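Local atomic coordinates of beta-lactamase-like protein (Koribacter versatilis, PDB entry 6B9V), a protein that cleaves reactive photoproducts of FAD as a manganese-bound diphosphatase of the PhnP family, within the metallo-beta-lactamase superfamily. Residues Ala73-His78 against Ile146-Ala151; Ser41-Val44 against Lys49-Leu52; Ala5-Leu10 against Ile195-Ala200; Ala174-Phe179 against Glu188-Leu193. One frame throughout, in Å; residues are numbered along the deposited sequence.

In the fold
The four contacts sample the two facing seven-stranded sheets of a metallo-beta-lactamase sandwich. Interaction 3 closes the longest loop, and interactions 2, 1 and 4 follow one another inside it. Interaction 2 lies within the first sheet and adjoins both interaction 1, through strands 49-53 and 73-75, and interaction 3, through strands 41-46 and 2-9; the centres are about 9 and 10 Å away. Interactions 1 and 3 both bridge the two sheets, their centres about 15 Å apart. Interaction 4 packs a loop on strand 173-176, the neighbour of 195-199. The strand ends lead to the metals: His78 and Asp178, from interactions 1 and 4, bind the same manganese ion.

Interaction 1 (Ala73-His78 against Ile146-Ala151); sequences AIVYTH and IELFGA. With MN (manganese (II) ion), chain D.
The carbonyl oxygen of Leu148 is gripped twice: Ala151 N donates to Leu148 O at 2.9 Å, and the hydroxyl of Tyr46 is hydrogen-bonded to it as well. The first of these bonds closes a type I' beta turn, Leu148 to Ala151, which links strand 146-148 to strand 151-160. Gly150 suits the turn because at its backbone angles a CB would press on the carbonyl oxygen of Phe149.

From this fixed corner two side chains reach strand 73-75. Leu148 places CG beside its backbone N and opposite the carbonyl carbon (chi1 -65°), and then forks: CD1 lies 3.9 Å from Val75 CG2, the two side chains meeting at a slant, while CD2 lies 4.1 Å from Ala73 CB. Phe149 comes in from the turn and brings its ring edge to the same methyl, CE2 lying 4.0 Å from Ala73 CB. The small alanine thus leaves room for both a leucine and an aromatic ring.

Beyond the strand the chain becomes polar. His78 ND1 donates to Thr77 OG1 at 2.9 Å, with the acceptor in the imidazole plane, and Thr77 OG1 is bonded in turn to Asp54. This second-shell chain fixes the rotation of the ring and aims His78 NE2 at a manganese ion 2.2 Å away, a site shared with His80, His160 and Asp178. His78 opens the HxHxDH signature of the superfamily.

The chemistry therefore changes along one short segment, from apolar contacts joining the two sheets to a metal ligand held by hydrogen bonds.

Interaction 2 (Ser41-Val44 against Lys49-Leu52); sequences SVMV and KLVL
Val44 and Val51 form an antiparallel hydrogen-bonded pair: Val44 N donates to Val51 O at 2.9 Å, and Val51 N returns a bond of the same length to Val44 O, nearly straight at 170°. Both donors lie in the plane of the carbonyl they meet. Flanking these bonds is a CA-H...O contact, Met43 CA lying 3.3 Å from Val51 O.

Met43 and Leu52 make the adjoining non-hydrogen-bonded pair, on the face of the sheet that Val44 and Val51 turn away from. Met43 has its CG wedged between backbone N and carbonyl carbon (chi1 59°), and the chain then runs extended across Leu50, with SD 3.9 Å from Leu50 CD1. A flexible, unbranched thioether can pass at a slant over a branched neighbour. Leu52 sends CD1 past its partner Met43 toward Ser41, 3.5 Å from Ser41 OG. Serine is small, and its hydroxyl can be shared between the carbonyls of Ile53, the stronger partner, and Asp54, while Leu52 CD1 packs beside it.

These two strands are the arms of a beta hairpin. Strand 2-9 continues the sheet beside 41-46 and strand 73-75 beside 49-53, while helix 59-66 packs over Met43 and Leu52 through Glu66 and Phe59.

Interaction 3 (Ala5-Leu10 against Ile195-Ala200); sequences ATLTVL and ILFLDA
Apolar packing is the whole of the direct contact, and it gathers on the ring of Phe197. Leu7 CD2 sits 3.8 Å from Phe197 CE1 and about as close to CZ; Val9, two residues further along the strand and so on the same face, brings CG2 to 3.6 Å from Phe197 CZ. Both methyls meet the ring obliquely. Leu7 reaches it by holding CG opposite its backbone N (chi1 -176°), the side chains of Leu7 and Phe197 passing one another in opposite directions. Val9, branched at CB, offers a methyl without a long arm.

The backbones stay apart, with Val9 CA 10.2 Å from Phe197 CA, and no hydrogen bond joins them. Each strand hydrogen-bonds within its own sheet, 2-9 between 41-46 and 257-263, while 195-199 lies between 173-176 and 226-230. Tyr228 adds a ring beside Phe197, the planes about 25° apart.

Polar bonds appear past the ring, where Asp199 takes His209 ND1 on OD2 and Ser210 N on OD1, and OD2 also makes a weak hydrogen bond to the backbone N of Asp178, a manganese ligand.

Leucine, valine and phenylalanine fill the layer between the two sheets, joining them by shape and dispersion, which carry no directional demand, while hydrogen bonding is left to the strands within each sheet.

Interaction 4 (Ala174-Phe179 against Glu188-Leu193); sequences AYLTDF and EMLRGL. With MN (manganese (II) ion), chain D; MN (manganese (II) ion), chain C.
Leu190 turns its CB toward strand 173-176, with CG opposite the carbonyl carbon and beside the backbone N (chi1 -68°). At CG the chain forks, and each methyl finds a partner. CD1 meets Leu176 CD2 at 3.5 Å, the two leucines reaching toward each other tip to tip. CD2 leans back along the strand to Ala174 CB at 3.8 Å and also lies near Leu176 CD1. Ala174, two residues earlier in the strand, takes a second leucine too: Leu193 CD1 is 3.6 Å from Ala174 CB, and the single methyl of Ala174 is small enough to sit between the two leucines.

Segment 188-193 is the loop that leads from helix 184-187 to strand 195-199, so the contact belongs to the crossover between two neighbouring parallel strands, 173-176 and 195-199, of the metallo-beta-lactamase fold. Further along the first segment, Asp178 reaches the dinuclear manganese centre, probably the active site as in related hydrolases: its OD1 bridges both ions, at 2.2 Å from one and 2.4 Å from the other. His78, His80 and His160 share the more distant ion, and Asp82, His83 and His231 share the nearer.

On the loop's exposed side, Arg191 folds back on Glu188. Arg191 NH2 forms a salt bridge with Glu188 OE2 at 3.0 Å; the oxygen lies close to the guanidinium plane, while NH2 meets its syn side tilted 28° out of the carboxylate plane. The carbonyls of Met189 and Arg191 both receive Arg169 NH1 from strand 163-170.

Interaction 1 (Ala73-His78 against Ile146-Ala151)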
# COMPACT_ATOMS: atom_id res chain seq x y z
N ALA A 73 7.13 10.97 15.45
CA ALA A 73 6.59 9.88 16.22
C ALA A 73 5.42 9.27 15.47
O ALA A 73 4.73 9.97 14.72
CB ALA A 73 6.16 10.35 17.63
N ILE A 74 5.21 7.97 15.66
CA ILE A 74 4.05 7.29 15.11
C ILE A 74 3.25 6.67 16.26
O ILE A 74 3.81 6.02 17.14
CB ILE A 74 4.45 6.19 14.11
CG1 ILE A 74 5.25 6.81 12.96
CG2 ILE A 74 3.20 5.42 13.60
CD1 ILE A 74 5.85 5.82 11.99
N VAL A 75 1.94 6.90 16.24
CA VAL A 75 1.06 6.40 17.28
C VAL A 75 -0.00 5.49 16.66
O VAL A 75 -0.62 5.87 15.66
CB VAL A 75 0.37 7.56 18.03
CG1 VAL A 75 -0.57 7.03 19.11
CG2 VAL A 75 1.42 8.47 18.67
N TYR A 76 -0.21 4.30 17.22
CA TYR A 76 -1.19 3.36 16.67
C TYR A 76 -2.50 3.27 17.45
O TYR A 76 -2.49 3.20 18.69
CB TYR A 76 -0.58 1.96 16.58
CG TYR A 76 0.41 1.85 15.44
CD1 TYR A 76 1.77 2.08 15.65
CD2 TYR A 76 -0.01 1.56 14.15
CE1 TYR A 76 2.69 2.00 14.61
CE2 TYR A 76 0.89 1.49 13.10
CZ TYR A 76 2.25 1.69 13.34
OH TYR A 76 3.16 1.63 12.30
N THR A 77 -3.62 3.23 16.73
CA THR A 77 -4.92 2.94 17.35
C THR A 77 -5.09 1.43 17.63
O THR A 77 -5.56 1.04 18.71
CB THR A 77 -6.10 3.43 16.47
OG1 THR A 77 -6.04 2.79 15.19
CG2 THR A 77 -6.06 4.95 16.29
N HIS A 78 -4.71 0.60 16.65
CA HIS A 78 -4.82 -0.86 16.77
C HIS A 78 -4.12 -1.53 15.60
O HIS A 78 -3.55 -0.85 14.74
CB HIS A 78 -6.30 -1.33 16.85
CG HIS A 78 -7.11 -1.10 15.61
ND1 HIS A 78 -7.21 0.14 15.00
CD2 HIS A 78 -7.92 -1.92 14.89
CE1 HIS A 78 -8.01 0.07 13.97
NE2 HIS A 78 -8.46 -1.17 13.87
N ILE A 146 0.72 9.86 26.67
CA ILE A 146 1.94 9.79 25.89
C ILE A 146 2.54 11.18 25.77
O ILE A 146 1.95 12.06 25.15
CB ILE A 146 1.68 9.24 24.47
CG1 ILE A 146 0.84 7.97 24.52
CG2 ILE A 146 2.99 9.02 23.73
CD1 ILE A 146 1.43 6.88 25.40
N GLU A 147 3.73 11.37 26.35
CA GLU A 147 4.41 12.65 26.28
C GLU A 147 5.20 12.78 24.99
O GLU A 147 6.23 12.12 24.81
CB GLU A 147 5.34 12.81 27.49
CG GLU A 147 4.65 12.55 28.83
CD GLU A 147 3.82 13.73 29.30
OE1 GLU A 147 3.90 14.81 28.67
OE2 GLU A 147 3.08 13.58 30.30
N LEU A 148 4.71 13.60 24.07
CA LEU A 148 5.36 13.77 22.78
C LEU A 148 5.75 15.22 22.53
O LEU A 148 4.90 16.07 22.22
CB LEU A 148 4.44 13.29 21.65
CG LEU A 148 4.12 11.80 21.63
CD1 LEU A 148 3.21 11.44 20.43
CD2 LEU A 148 5.40 10.98 21.60
N PHE A 149 7.04 15.50 22.69
CA PHE A 149 7.60 16.81 22.39
C PHE A 149 6.85 17.95 23.06
O PHE A 149 6.60 18.98 22.45
CB PHE A 149 7.65 17.00 20.88
CG PHE A 149 8.12 15.78 20.15
CD1 PHE A 149 9.47 15.43 20.16
CD2 PHE A 149 7.23 14.96 19.49
CE1 PHE A 149 9.90 14.30 19.51
CE2 PHE A 149 7.66 13.83 18.84
CZ PHE A 149 9.00 13.50 18.85
N GLY A 150 6.49 17.76 24.33
CA GLY A 150 5.80 18.79 25.08
C GLY A 150 4.29 18.62 25.13
O GLY A 150 3.63 19.19 25.98
N ALA A 151 3.73 17.84 24.21
CA ALA A 151 2.28 17.68 24.17
C ALA A 151 1.86 16.37 24.82
O ALA A 151 2.64 15.42 24.85
CB ALA A 151 1.78 17.76 22.75
MN MN D . -10.13 -2.19 12.77

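Interaction 2 (Ser41-Val44 against Lys49-Leu52)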
# COMPACT_ATOMS: atom_id res chain seq x y z
N SER A 41 -6.20 7.56 8.39
CA SER A 41 -5.00 8.06 9.09
C SER A 41 -5.00 9.58 9.13
O SER A 41 -5.50 10.22 8.21
CB SER A 41 -3.72 7.57 8.38
OG SER A 41 -2.55 8.16 8.93
N VAL A 42 -4.46 10.16 10.20
CA VAL A 42 -4.29 11.61 10.27
C VAL A 42 -2.87 11.91 10.75
O VAL A 42 -2.23 11.04 11.35
CB VAL A 42 -5.29 12.31 11.23
CG1 VAL A 42 -6.72 12.11 10.77
CG2 VAL A 42 -5.13 11.82 12.67
N MET A 43 -2.40 13.12 10.46
CA MET A 43 -1.18 13.59 11.11
C MET A 43 -1.43 14.90 11.85
O MET A 43 -2.36 15.64 11.52
CB MET A 43 -0.05 13.77 10.09
CG MET A 43 -0.37 14.73 8.98
SD MET A 43 1.12 15.03 7.99
CE MET A 43 0.64 16.44 6.99
N VAL A 44 -0.60 15.16 12.84
CA VAL A 44 -0.71 16.32 13.70
C VAL A 44 0.62 17.05 13.69
O VAL A 44 1.65 16.46 13.99
CB VAL A 44 -1.07 15.93 15.15
CG1 VAL A 44 -1.23 17.17 16.01
CG2 VAL A 44 -2.34 15.06 15.19
N LYS A 49 7.18 19.77 14.71
CA LYS A 49 7.10 18.32 14.86
C LYS A 49 5.91 17.76 14.07
O LYS A 49 4.93 18.48 13.81
CB LYS A 49 6.96 17.92 16.34
CG LYS A 49 8.04 18.43 17.27
CD LYS A 49 9.40 17.82 16.94
CE LYS A 49 10.46 18.29 17.93
NZ LYS A 49 10.52 19.77 17.97
N LEU A 50 6.00 16.48 13.71
CA LEU A 50 4.95 15.77 13.00
C LEU A 50 4.68 14.42 13.67
O LEU A 50 5.57 13.58 13.78
CB LEU A 50 5.33 15.58 11.53
CG LEU A 50 4.29 15.09 10.50
CD1 LEU A 50 4.80 15.36 9.08
CD2 LEU A 50 3.98 13.61 10.66
N VAL A 51 3.44 14.22 14.10
CA VAL A 51 3.03 12.98 14.76
C VAL A 51 2.00 12.29 13.89
O VAL A 51 1.00 12.89 13.50
CB VAL A 51 2.47 13.24 16.17
CG1 VAL A 51 1.93 11.95 16.78
CG2 VAL A 51 3.58 13.85 17.06
N LEU A 52 2.27 11.04 13.54
CA LEU A 52 1.42 10.28 12.63
C LEU A 52 0.56 9.30 13.41
O LEU A 52 1.07 8.60 14.29
CB LEU A 52 2.27 9.54 11.60
CG LEU A 52 1.57 8.59 10.64
CD1 LEU A 52 0.64 9.37 9.72
CD2 LEU A 52 2.61 7.81 9.83

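Interaction 3 (Ala5-Leu10 against Ile195-Ala200)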
# COMPACT_ATOMS: atom_id res chain seq x y z
N ALA A 5 -1.80 24.13 16.46
CA ALA A 5 -1.49 22.83 15.90
C ALA A 5 -2.36 22.62 14.67
O ALA A 5 -3.44 23.23 14.55
CB ALA A 5 -1.74 21.73 16.94
N THR A 6 -1.90 21.80 13.73
CA THR A 6 -2.70 21.48 12.55
C THR A 6 -2.92 19.97 12.42
O THR A 6 -1.97 19.19 12.50
CB THR A 6 -2.03 21.98 11.25
OG1 THR A 6 -1.78 23.39 11.34
CG2 THR A 6 -2.94 21.70 10.03
N LEU A 7 -4.16 19.56 12.23
CA LEU A 7 -4.48 18.17 11.91
C LEU A 7 -4.77 18.04 10.40
O LEU A 7 -5.56 18.81 9.85
CB LEU A 7 -5.69 17.69 12.74
CG LEU A 7 -6.06 16.21 12.56
CD1 LEU A 7 -6.69 15.68 13.85
CD2 LEU A 7 -7.02 16.01 11.39
N THR A 8 -4.15 17.07 9.75
CA THR A 8 -4.41 16.79 8.33
C THR A 8 -4.92 15.38 8.16
O THR A 8 -4.34 14.43 8.68
CB THR A 8 -3.13 16.97 7.47
OG1 THR A 8 -2.67 18.31 7.59
CG2 THR A 8 -3.42 16.66 6.00
N VAL A 9 -6.03 15.25 7.43
CA VAL A 9 -6.58 13.95 7.10
C VAL A 9 -5.81 13.34 5.92
O VAL A 9 -5.85 13.86 4.81
CB VAL A 9 -8.07 14.06 6.75
CG1 VAL A 9 -8.64 12.69 6.38
CG2 VAL A 9 -8.85 14.68 7.95
N LEU A 10 -5.09 12.26 6.19
CA LEU A 10 -4.35 11.54 5.14
C LEU A 10 -5.26 10.56 4.41
O LEU A 10 -5.10 10.33 3.20
CB LEU A 10 -3.16 10.80 5.75
CG LEU A 10 -2.19 11.69 6.54
CD1 LEU A 10 -1.06 10.86 7.16
CD2 LEU A 10 -1.60 12.83 5.67
N ILE A 195 -12.45 20.02 17.99
CA ILE A 195 -12.44 19.08 16.87
C ILE A 195 -12.57 17.65 17.37
O ILE A 195 -11.80 17.21 18.24
CB ILE A 195 -11.14 19.19 16.04
CG1 ILE A 195 -11.02 20.57 15.39
CG2 ILE A 195 -11.09 18.11 14.96
CD1 ILE A 195 -9.74 20.74 14.65
N LEU A 196 -13.53 16.92 16.81
CA LEU A 196 -13.69 15.50 17.15
C LEU A 196 -13.85 14.63 15.89
O LEU A 196 -14.67 14.94 15.03
CB LEU A 196 -14.90 15.31 18.06
CG LEU A 196 -15.32 13.87 18.37
CD1 LEU A 196 -14.23 13.14 19.15
CD2 LEU A 196 -16.64 13.87 19.15
N PHE A 197 -13.06 13.57 15.78
CA PHE A 197 -13.27 12.59 14.71
C PHE A 197 -13.93 11.35 15.29
O PHE A 197 -13.51 10.85 16.32
CB PHE A 197 -11.95 12.21 14.02
CG PHE A 197 -11.51 13.20 12.96
CD1 PHE A 197 -11.07 14.46 13.32
CD2 PHE A 197 -11.54 12.86 11.61
CE1 PHE A 197 -10.68 15.38 12.36
CE2 PHE A 197 -11.16 13.78 10.63
CZ PHE A 197 -10.72 15.04 11.00
N LEU A 198 -14.98 10.87 14.62
CA LEU A 198 -15.64 9.61 14.95
C LEU A 198 -15.74 8.71 13.73
O LEU A 198 -15.90 9.19 12.62
CB LEU A 198 -17.06 9.84 15.50
CG LEU A 198 -17.20 10.70 16.75
CD1 LEU A 198 -18.70 10.90 17.07
CD2 LEU A 198 -16.49 10.06 17.93
N ASP A 199 -15.67 7.41 13.98
CA ASP A 199 -16.01 6.37 13.01
C ASP A 199 -17.46 6.53 12.50
O ASP A 199 -18.38 6.69 13.30
CB ASP A 199 -15.83 5.00 13.71
CG ASP A 199 -16.11 3.81 12.82
OD1 ASP A 199 -17.28 3.54 12.49
OD2 ASP A 199 -15.13 3.10 12.48
N ALA A 200 -17.66 6.53 11.18
CA ALA A 200 -19.02 6.31 10.64
C ALA A 200 -18.90 5.55 9.32
O ALA A 200 -18.56 6.12 8.27
CB ALA A 200 -19.79 7.65 10.46

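Interaction 4 (Ala174-Phe179 against Glu188-Leu193)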
# COMPACT_ATOMS: atom_id res chain seq x y z
N ALA A 174 -9.66 15.39 19.20
CA ALA A 174 -9.65 13.96 19.51
C ALA A 174 -9.95 13.14 18.26
O ALA A 174 -10.72 13.55 17.38
CB ALA A 174 -10.65 13.62 20.63
N TYR A 175 -9.32 11.98 18.18
CA TYR A 175 -9.41 11.13 17.01
C TYR A 175 -9.80 9.73 17.45
O TYR A 175 -9.02 9.05 18.13
CB TYR A 175 -8.08 11.13 16.27
CG TYR A 175 -8.08 10.27 15.02
CD1 TYR A 175 -8.67 10.73 13.85
CD2 TYR A 175 -7.49 9.01 15.02
CE1 TYR A 175 -8.66 9.94 12.68
CE2 TYR A 175 -7.49 8.22 13.87
CZ TYR A 175 -8.07 8.70 12.71
OH TYR A 175 -8.07 7.92 11.55
N LEU A 176 -11.00 9.31 17.07
CA LEU A 176 -11.52 8.00 17.45
C LEU A 176 -12.04 7.25 16.24
O LEU A 176 -13.08 7.59 15.70
CB LEU A 176 -12.68 8.13 18.45
CG LEU A 176 -12.36 8.26 19.94
CD1 LEU A 176 -11.71 9.58 20.24
CD2 LEU A 176 -13.66 8.10 20.71
N THR A 177 -11.34 6.20 15.84
CA THR A 177 -11.80 5.44 14.68
C THR A 177 -12.02 3.98 15.08
O THR A 177 -11.58 3.57 16.16
CB THR A 177 -10.78 5.53 13.52
OG1 THR A 177 -11.31 4.86 12.37
CG2 THR A 177 -9.43 4.92 13.91
N ASP A 178 -12.70 3.22 14.22
CA ASP A 178 -12.88 1.78 14.43
C ASP A 178 -13.49 1.45 15.80
O ASP A 178 -12.91 0.71 16.59
CB ASP A 178 -11.55 1.03 14.28
CG ASP A 178 -11.01 1.06 12.84
OD1 ASP A 178 -10.97 -0.01 12.18
OD2 ASP A 178 -10.64 2.14 12.39
N PHE A 179 -14.65 2.01 16.09
CA PHE A 179 -15.35 1.60 17.30
C PHE A 179 -16.78 1.27 16.97
O PHE A 179 -17.37 1.86 16.04
CB PHE A 179 -15.30 2.67 18.40
CG PHE A 179 -16.06 3.93 18.06
CD1 PHE A 179 -17.43 4.03 18.30
CD2 PHE A 179 -15.40 5.02 17.50
CE1 PHE A 179 -18.13 5.18 17.97
CE2 PHE A 179 -16.09 6.18 17.18
CZ PHE A 179 -17.47 6.26 17.40
N GLU A 188 -16.69 10.61 29.04
CA GLU A 188 -16.40 11.71 29.96
C GLU A 188 -15.08 12.40 29.65
O GLU A 188 -14.86 13.53 30.10
CB GLU A 188 -16.41 11.22 31.40
CG GLU A 188 -17.81 10.97 31.92
CD GLU A 188 -18.76 12.13 31.62
OE1 GLU A 188 -18.40 13.29 31.94
OE2 GLU A 188 -19.85 11.90 31.05
N MET A 189 -14.21 11.74 28.89
CA MET A 189 -12.90 12.27 28.52
C MET A 189 -12.97 13.14 27.26
O MET A 189 -11.98 13.77 26.88
CB MET A 189 -11.89 11.13 28.27
CG MET A 189 -11.66 10.19 29.45
SD MET A 189 -10.63 8.79 28.96
CE MET A 189 -9.05 9.59 28.77
N LEU A 190 -14.13 13.15 26.61
CA LEU A 190 -14.22 13.70 25.26
C LEU A 190 -15.07 14.96 25.17
O LEU A 190 -15.53 15.32 24.10
CB LEU A 190 -14.79 12.63 24.32
CG LEU A 190 -13.87 11.44 24.06
CD1 LEU A 190 -14.62 10.39 23.24
CD2 LEU A 190 -12.61 11.88 23.33
N ARG A 191 -15.28 15.64 26.30
CA ARG A 191 -16.12 16.82 26.30
C ARG A 191 -15.31 18.10 26.08
O ARG A 191 -14.12 18.15 26.39
CB ARG A 191 -16.91 16.93 27.61
CG ARG A 191 -17.83 15.76 27.84
CD ARG A 191 -18.86 16.05 28.92
NE ARG A 191 -19.66 14.88 29.24
CZ ARG A 191 -20.70 14.46 28.52
NH1 ARG A 191 -21.07 15.13 27.44
NH2 ARG A 191 -21.38 13.38 28.89
N GLY A 192 -15.97 19.11 25.54
CA GLY A 192 -15.36 20.41 25.37
C GLY A 192 -14.27 20.45 24.31
O GLY A 192 -13.33 21.24 24.43
N LEU A 193 -14.39 19.62 23.28
CA LEU A 193 -13.45 19.63 22.15
C LEU A 193 -13.79 20.70 21.11
O LEU A 193 -14.95 21.05 20.93
CB LEU A 193 -13.44 18.26 21.46
CG LEU A 193 -12.94 17.10 22.31
CD1 LEU A 193 -13.33 15.76 21.68
CD2 LEU A 193 -11.42 17.21 22.51
MN MN D . -10.13 -2.19 12.77
MN MN C . -10.08 0.16 10.18